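Local coordinates for NYN domain-containing protein (Vibrio parahaemolyticus, PDB 2QIP) that is of unknown function but belongs to the NYN branch of the PIN-like fold and is probably an RNA nuclease, at residues Gln129-Pro142 and Cys152-Leu164. Numbering follows the deposited sequence.
Sequences QQRYNKKVTVYGVP and CADNFVAIDDDFL. With EDO (1,2-ethanediol), chain D; EDO (1,2-ethanediol), chain C.
Strands 135-140 and 155-158 are the two parallel strands of a beta-alpha-beta unit, with helix 147-152 as the crossover, in the PIN-like sheet of this NYN domain. T137 pairs with N155, V138 with F156, Y139 with V157 and G140 with A158. The backbone ladder includes V138 N to N155 O (3.0 Å) and V157 N to V138 O (2.9 Å). It runs on past the strand end, where I159 N donates to G140 O (2.8 Å).

At the start of the pair, D154 OD2 accepts two bonds. V136 N reaches it on the anti side of the carboxylate at 2.8 Å. Q129 NE2 comes from above the carboxylate plane at 2.9 Å. The same NE2 also donates to C152 O, so both amide hydrogens of Q129 are used and its plane is fixed. A water bridges D154 OD1 and K135 NZ, which are too far apart for a salt bridge.

On the T137 side of the sheet, V157 lies alongside the Y139 ring, with CB 3.7 Å from the ring centroid and over its face. With chi1 at 178°, V157 CG1 lies anti to the backbone N and comes to 3.4 Å from Y139 CE1. The Y139 edge points at the face of F163, planes 75° apart, in a T-shaped pair. On the other side, F156 CD1 packs against V138 CG1, and P142 CG sits near the edge of the F156 ring. P142 CG also presses on A158 CB.

Strand 111-115 flanks strand 135-140 on its other edge, while 155-158 is the outermost strand within this chain. F38 adds a second edge-to-face partner for Y139. V136 packs on helix 122-132, and V141 on helix 18-29.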
loop_
_atom_site.group_PDB
_atom_site.type_symbol
_atom_site.label_atom_id
_atom_site.label_comp_id
_atom_site.label_asym_id
_atom_site.label_seq_id
_atom_site.Cartn_x
_atom_site.Cartn_y
_atom_site.Cartn_z
ATOM N N GLN A 129 -4.842 7.200 -12.630
ATOM C CA GLN A 129 -4.881 7.992 -13.853
ATOM C C GLN A 129 -4.516 7.146 -15.075
ATOM O O GLN A 129 -5.160 7.264 -16.117
ATOM C CB GLN A 129 -3.949 9.202 -13.735
ATOM C CG GLN A 129 -4.408 10.185 -12.661
ATOM C CD GLN A 129 -3.338 11.159 -12.237
ATOM O OE1 GLN A 129 -2.143 10.888 -12.380
ATOM N NE2 GLN A 129 -3.764 12.313 -11.700
ATOM N N GLN A 130 -3.492 6.287 -14.953
ATOM C CA GLN A 130 -3.029 5.463 -16.104
ATOM C C GLN A 130 -4.053 4.408 -16.493
ATOM O O GLN A 130 -4.429 4.251 -17.670
ATOM C CB GLN A 130 -1.718 4.773 -15.769
ATOM C CG GLN A 130 -0.528 5.696 -15.635
ATOM C CD GLN A 130 0.692 4.958 -15.106
ATOM O OE1 GLN A 130 0.580 3.982 -14.341
ATOM N NE2 GLN A 130 1.872 5.426 -15.506
ATOM N N ARG A 131 -4.498 3.643 -15.500
ATOM C CA ARG A 131 -5.335 2.481 -15.816
ATOM C C ARG A 131 -6.794 2.839 -16.025
ATOM O O ARG A 131 -7.453 2.256 -16.909
ATOM C CB ARG A 131 -5.196 1.406 -14.738
ATOM C CG ARG A 131 -3.779 0.862 -14.711
ATOM C CD ARG A 131 -3.591 -0.323 -13.803
ATOM N NE ARG A 131 -4.327 -1.523 -14.224
ATOM C CZ ARG A 131 -3.969 -2.350 -15.208
ATOM N NH1 ARG A 131 -2.910 -2.095 -15.980
ATOM N NH2 ARG A 131 -4.722 -3.413 -15.467
ATOM N N TYR A 132 -7.310 3.792 -15.230
ATOM C CA TYR A 132 -8.745 4.109 -15.272
ATOM C C TYR A 132 -9.050 5.495 -15.829
ATOM O O TYR A 132 -10.215 5.854 -16.011
ATOM C CB TYR A 132 -9.380 3.935 -13.878
ATOM C CG TYR A 132 -9.183 2.532 -13.378
ATOM C CD1 TYR A 132 -10.025 1.502 -13.802
ATOM C CD2 TYR A 132 -8.104 2.215 -12.557
ATOM C CE1 TYR A 132 -9.803 0.188 -13.385
ATOM C CE2 TYR A 132 -7.871 0.910 -12.145
ATOM C CZ TYR A 132 -8.725 -0.091 -12.550
ATOM O OH TYR A 132 -8.499 -1.389 -12.134
ATOM N N ASN A 133 -7.998 6.276 -16.071
ATOM C CA ASN A 133 -8.133 7.655 -16.538
ATOM C C ASN A 133 -9.206 8.441 -15.789
ATOM O O ASN A 133 -9.974 9.205 -16.397
ATOM C CB ASN A 133 -8.346 7.727 -18.051
ATOM C CG ASN A 133 -8.092 9.112 -18.605
ATOM O OD1 ASN A 133 -7.312 9.910 -18.046
ATOM N ND2 ASN A 133 -8.740 9.411 -19.723
ATOM N N LYS A 134 -9.243 8.259 -14.463
ATOM C CA LYS A 134 -10.132 9.054 -13.623
ATOM C C LYS A 134 -9.354 10.206 -12.988
ATOM O O LYS A 134 -8.117 10.210 -13.005
ATOM C CB LYS A 134 -10.818 8.163 -12.568
ATOM C CG LYS A 134 -11.551 6.938 -13.152
ATOM C CD LYS A 134 -12.503 7.238 -14.306
ATOM C CE LYS A 134 -13.165 5.962 -14.869
ATOM N NZ LYS A 134 -14.169 5.370 -13.941
ATOM N N LYS A 135 -10.098 11.192 -12.475
ATOM C CA LYS A 135 -9.475 12.335 -11.803
ATOM C C LYS A 135 -9.182 11.981 -10.362
ATOM O O LYS A 135 -9.887 11.149 -9.761
ATOM C CB LYS A 135 -10.408 13.551 -11.822
ATOM C CG LYS A 135 -10.787 14.027 -13.217
ATOM C CD LYS A 135 -9.666 14.769 -13.877
ATOM C CE LYS A 135 -10.111 15.320 -15.240
ATOM N NZ LYS A 135 -8.966 15.987 -15.905
ATOM N N VAL A 136 -8.161 12.623 -9.806
ATOM C CA VAL A 136 -7.842 12.475 -8.398
ATOM C C VAL A 136 -7.653 13.846 -7.781
ATOM O O VAL A 136 -6.853 14.675 -8.291
ATOM C CB VAL A 136 -6.576 11.605 -8.180
ATOM C CG1 VAL A 136 -6.316 11.405 -6.683
ATOM C CG2 VAL A 136 -6.744 10.234 -8.893
ATOM N N THR A 137 -8.404 14.094 -6.708
ATOM C CA THR A 137 -8.165 15.270 -5.856
ATOM C C THR A 137 -7.536 14.801 -4.553
ATOM O O THR A 137 -8.002 13.821 -3.961
ATOM C CB THR A 137 -9.480 16.003 -5.524
ATOM O OG1 THR A 137 -10.082 16.477 -6.735
ATOM C CG2 THR A 137 -9.266 17.171 -4.535
ATOM N N VAL A 138 -6.496 15.508 -4.107
ATOM C CA VAL A 138 -5.870 15.275 -2.812
ATOM C C VAL A 138 -6.189 16.435 -1.899
ATOM O O VAL A 138 -6.056 17.586 -2.322
ATOM C CB VAL A 138 -4.338 15.102 -2.953
ATOM C CG1 VAL A 138 -3.635 15.132 -1.584
ATOM C CG2 VAL A 138 -4.020 13.795 -3.692
ATOM N N TYR A 139 -6.627 16.123 -0.675
ATOM C CA TYR A 139 -6.711 17.114 0.403
ATOM C C TYR A 139 -5.581 16.788 1.364
ATOM O O TYR A 139 -5.463 15.631 1.798
ATOM C CB TYR A 139 -8.032 16.995 1.174
ATOM C CG TYR A 139 -9.240 17.585 0.496
ATOM C CD1 TYR A 139 -9.909 18.686 1.060
ATOM C CD2 TYR A 139 -9.760 17.027 -0.680
ATOM C CE1 TYR A 139 -11.045 19.224 0.473
ATOM C CE2 TYR A 139 -10.884 17.566 -1.279
ATOM C CZ TYR A 139 -11.521 18.677 -0.709
ATOM O OH TYR A 139 -12.638 19.210 -1.314
ATOM N N GLY A 140 -4.777 17.795 1.709
ATOM C CA GLY A 140 -3.663 17.572 2.622
ATOM C C GLY A 140 -3.248 18.861 3.297
ATOM O O GLY A 140 -3.491 19.938 2.762
ATOM N N VAL A 141 -2.621 18.746 4.473
ATOM C CA VAL A 141 -2.052 19.910 5.165
ATOM C C VAL A 141 -0.816 20.333 4.347
ATOM O O VAL A 141 0.131 19.561 4.252
ATOM C CB VAL A 141 -1.647 19.529 6.590
ATOM C CG1 VAL A 141 -0.866 20.664 7.240
ATOM C CG2 VAL A 141 -2.891 19.202 7.397
ATOM N N PRO A 142 -0.849 21.529 3.714
ATOM C CA PRO A 142 0.230 21.840 2.751
ATOM C C PRO A 142 1.650 21.696 3.288
ATOM O O PRO A 142 2.496 21.108 2.602
ATOM C CB PRO A 142 -0.067 23.277 2.331
ATOM C CG PRO A 142 -1.531 23.401 2.502
ATOM C CD PRO A 142 -1.851 22.611 3.766
ATOM N N CYS A 152 1.180 15.203 -8.671
ATOM C CA CYS A 152 0.550 14.059 -9.350
ATOM C C CYS A 152 -0.971 14.258 -9.449
ATOM O O CYS A 152 -1.579 13.868 -10.443
ATOM C CB CYS A 152 0.831 12.743 -8.593
ATOM S SG CYS A 152 2.479 12.111 -8.822
ATOM N N ALA A 153 -1.582 14.780 -8.383
ATOM C CA ALA A 153 -3.030 14.939 -8.322
ATOM C C ALA A 153 -3.526 15.857 -9.428
ATOM O O ALA A 153 -2.819 16.790 -9.834
ATOM C CB ALA A 153 -3.416 15.529 -6.964
ATOM N N ASP A 154 -4.736 15.604 -9.914
ATOM C CA ASP A 154 -5.378 16.551 -10.807
ATOM C C ASP A 154 -5.692 17.880 -10.129
ATOM O O ASP A 154 -5.580 18.934 -10.750
ATOM C CB ASP A 154 -6.613 15.924 -11.444
ATOM C CG ASP A 154 -6.245 14.726 -12.276
ATOM O OD1 ASP A 154 -5.728 14.922 -13.399
ATOM O OD2 ASP A 154 -6.402 13.598 -11.786
ATOM N N ASN A 155 -6.102 17.822 -8.865
ATOM C CA ASN A 155 -6.400 19.011 -8.065
ATOM C C ASN A 155 -5.916 18.752 -6.668
ATOM O O ASN A 155 -5.967 17.625 -6.184
ATOM C CB ASN A 155 -7.920 19.258 -8.028
ATOM C CG ASN A 155 -8.484 19.610 -9.392
ATOM O OD1 ASN A 155 -8.629 20.809 -9.739
ATOM N ND2 ASN A 155 -8.791 18.588 -10.190
ATOM N N PHE A 156 -5.476 19.819 -6.011
ATOM C CA PHE A 156 -5.048 19.757 -4.624
ATOM C C PHE A 156 -5.822 20.802 -3.830
ATOM O O PHE A 156 -5.929 21.958 -4.259
ATOM C CB PHE A 156 -3.542 20.009 -4.477
ATOM C CG PHE A 156 -3.087 20.121 -3.035
ATOM C CD1 PHE A 156 -3.083 19.002 -2.208
ATOM C CD2 PHE A 156 -2.686 21.347 -2.498
ATOM C CE1 PHE A 156 -2.687 19.095 -0.882
ATOM C CE2 PHE A 156 -2.295 21.443 -1.142
ATOM C CZ PHE A 156 -2.281 20.314 -0.350
ATOM N N VAL A 157 -6.367 20.396 -2.688
ATOM C CA VAL A 157 -7.074 21.330 -1.819
ATOM C C VAL A 157 -6.386 21.330 -0.456
ATOM O O VAL A 157 -6.192 20.264 0.162
ATOM C CB VAL A 157 -8.561 20.951 -1.649
ATOM C CG1 VAL A 157 -9.255 21.937 -0.672
ATOM C CG2 VAL A 157 -9.290 20.916 -3.005
ATOM N N ALA A 158 -6.010 22.519 0.009
ATOM C CA ALA A 158 -5.320 22.629 1.290
ATOM C C ALA A 158 -6.215 22.314 2.471
ATOM O O ALA A 158 -7.321 22.829 2.552
ATOM C CB ALA A 158 -4.807 24.030 1.454
ATOM N N ILE A 159 -5.728 21.483 3.398
ATOM C CA ILE A 159 -6.365 21.377 4.718
ATOM C C ILE A 159 -5.741 22.493 5.536
ATOM O O ILE A 159 -4.590 22.412 5.928
ATOM C CB ILE A 159 -6.131 20.019 5.382
ATOM C CG1 ILE A 159 -6.772 18.903 4.539
ATOM C CG2 ILE A 159 -6.682 20.002 6.845
ATOM C CD1 ILE A 159 -6.487 17.501 5.093
ATOM N N ASP A 160 -6.518 23.550 5.723
ATOM C CA ASP A 160 -6.095 24.723 6.475
ATOM C C ASP A 160 -7.275 25.172 7.307
ATOM O O ASP A 160 -8.192 24.380 7.547
ATOM C CB ASP A 160 -5.598 25.833 5.527
ATOM C CG ASP A 160 -6.658 26.327 4.545
ATOM O OD1 ASP A 160 -7.871 26.019 4.696
ATOM O OD2 ASP A 160 -6.251 27.039 3.591
ATOM N N ASP A 161 -7.283 26.432 7.729
ATOM C CA ASP A 161 -8.302 26.878 8.657
ATOM C C ASP A 161 -9.740 26.692 8.154
ATOM O O ASP A 161 -10.662 26.540 8.954
ATOM C CB ASP A 161 -8.039 28.327 9.071
ATOM C CG ASP A 161 -8.964 28.791 10.163
ATOM O OD1 ASP A 161 -8.815 28.319 11.316
ATOM O OD2 ASP A 161 -9.846 29.616 9.859
ATOM N N ASP A 162 -9.923 26.657 6.829
ATOM C CA ASP A 162 -11.247 26.454 6.229
ATOM C C ASP A 162 -11.853 25.074 6.556
ATOM O O ASP A 162 -13.053 24.844 6.336
ATOM C CB ASP A 162 -11.174 26.638 4.709
ATOM C CG ASP A 162 -10.883 28.080 4.291
ATOM O OD1 ASP A 162 -11.088 29.013 5.109
ATOM O OD2 ASP A 162 -10.461 28.265 3.137
ATOM N N PHE A 163 -11.006 24.161 7.031
ATOM C CA PHE A 163 -11.435 22.805 7.371
ATOM C C PHE A 163 -11.048 22.396 8.786
ATOM O O PHE A 163 -10.990 21.213 9.075
ATOM C CB PHE A 163 -10.882 21.774 6.363
ATOM C CG PHE A 163 -11.455 21.923 4.978
ATOM C CD1 PHE A 163 -12.788 21.576 4.709
ATOM C CD2 PHE A 163 -10.688 22.458 3.944
ATOM C CE1 PHE A 163 -13.315 21.736 3.423
ATOM C CE2 PHE A 163 -11.212 22.615 2.660
ATOM C CZ PHE A 163 -12.528 22.278 2.406
ATOM N N LEU A 164 -10.815 23.366 9.675
ATOM C CA LEU A 164 -10.491 23.055 11.064
ATOM C C LEU A 164 -11.648 23.383 12.002
ATOM O O LEU A 164 -12.411 24.330 11.763
ATOM C CB LEU A 164 -9.242 23.824 11.512
ATOM C CG LEU A 164 -7.957 23.444 10.774
ATOM C CD1 LEU A 164 -6.820 24.396 11.183
ATOM C CD2 LEU A 164 -7.555 21.971 10.991
HETATM C C1 EDO D . -0.386 -0.688 -14.803
HETATM O O1 EDO D . 0.891 -1.209 -14.430
HETATM C C2 EDO D . -0.332 0.172 -16.050
HETATM O O2 EDO D . -0.478 1.543 -15.661
HETATM C C1 EDO C . -17.771 6.497 -13.750
HETATM O O1 EDO C . -16.591 7.054 -14.334
HETATM C C2 EDO C . -18.758 6.163 -14.864
HETATM O O2 EDO C . -19.761 5.339 -14.277
HETATM O O HOH W 1 -0.278 12.949 -12.976
HETATM O O HOH W 2 -6.533 17.130 -14.737
#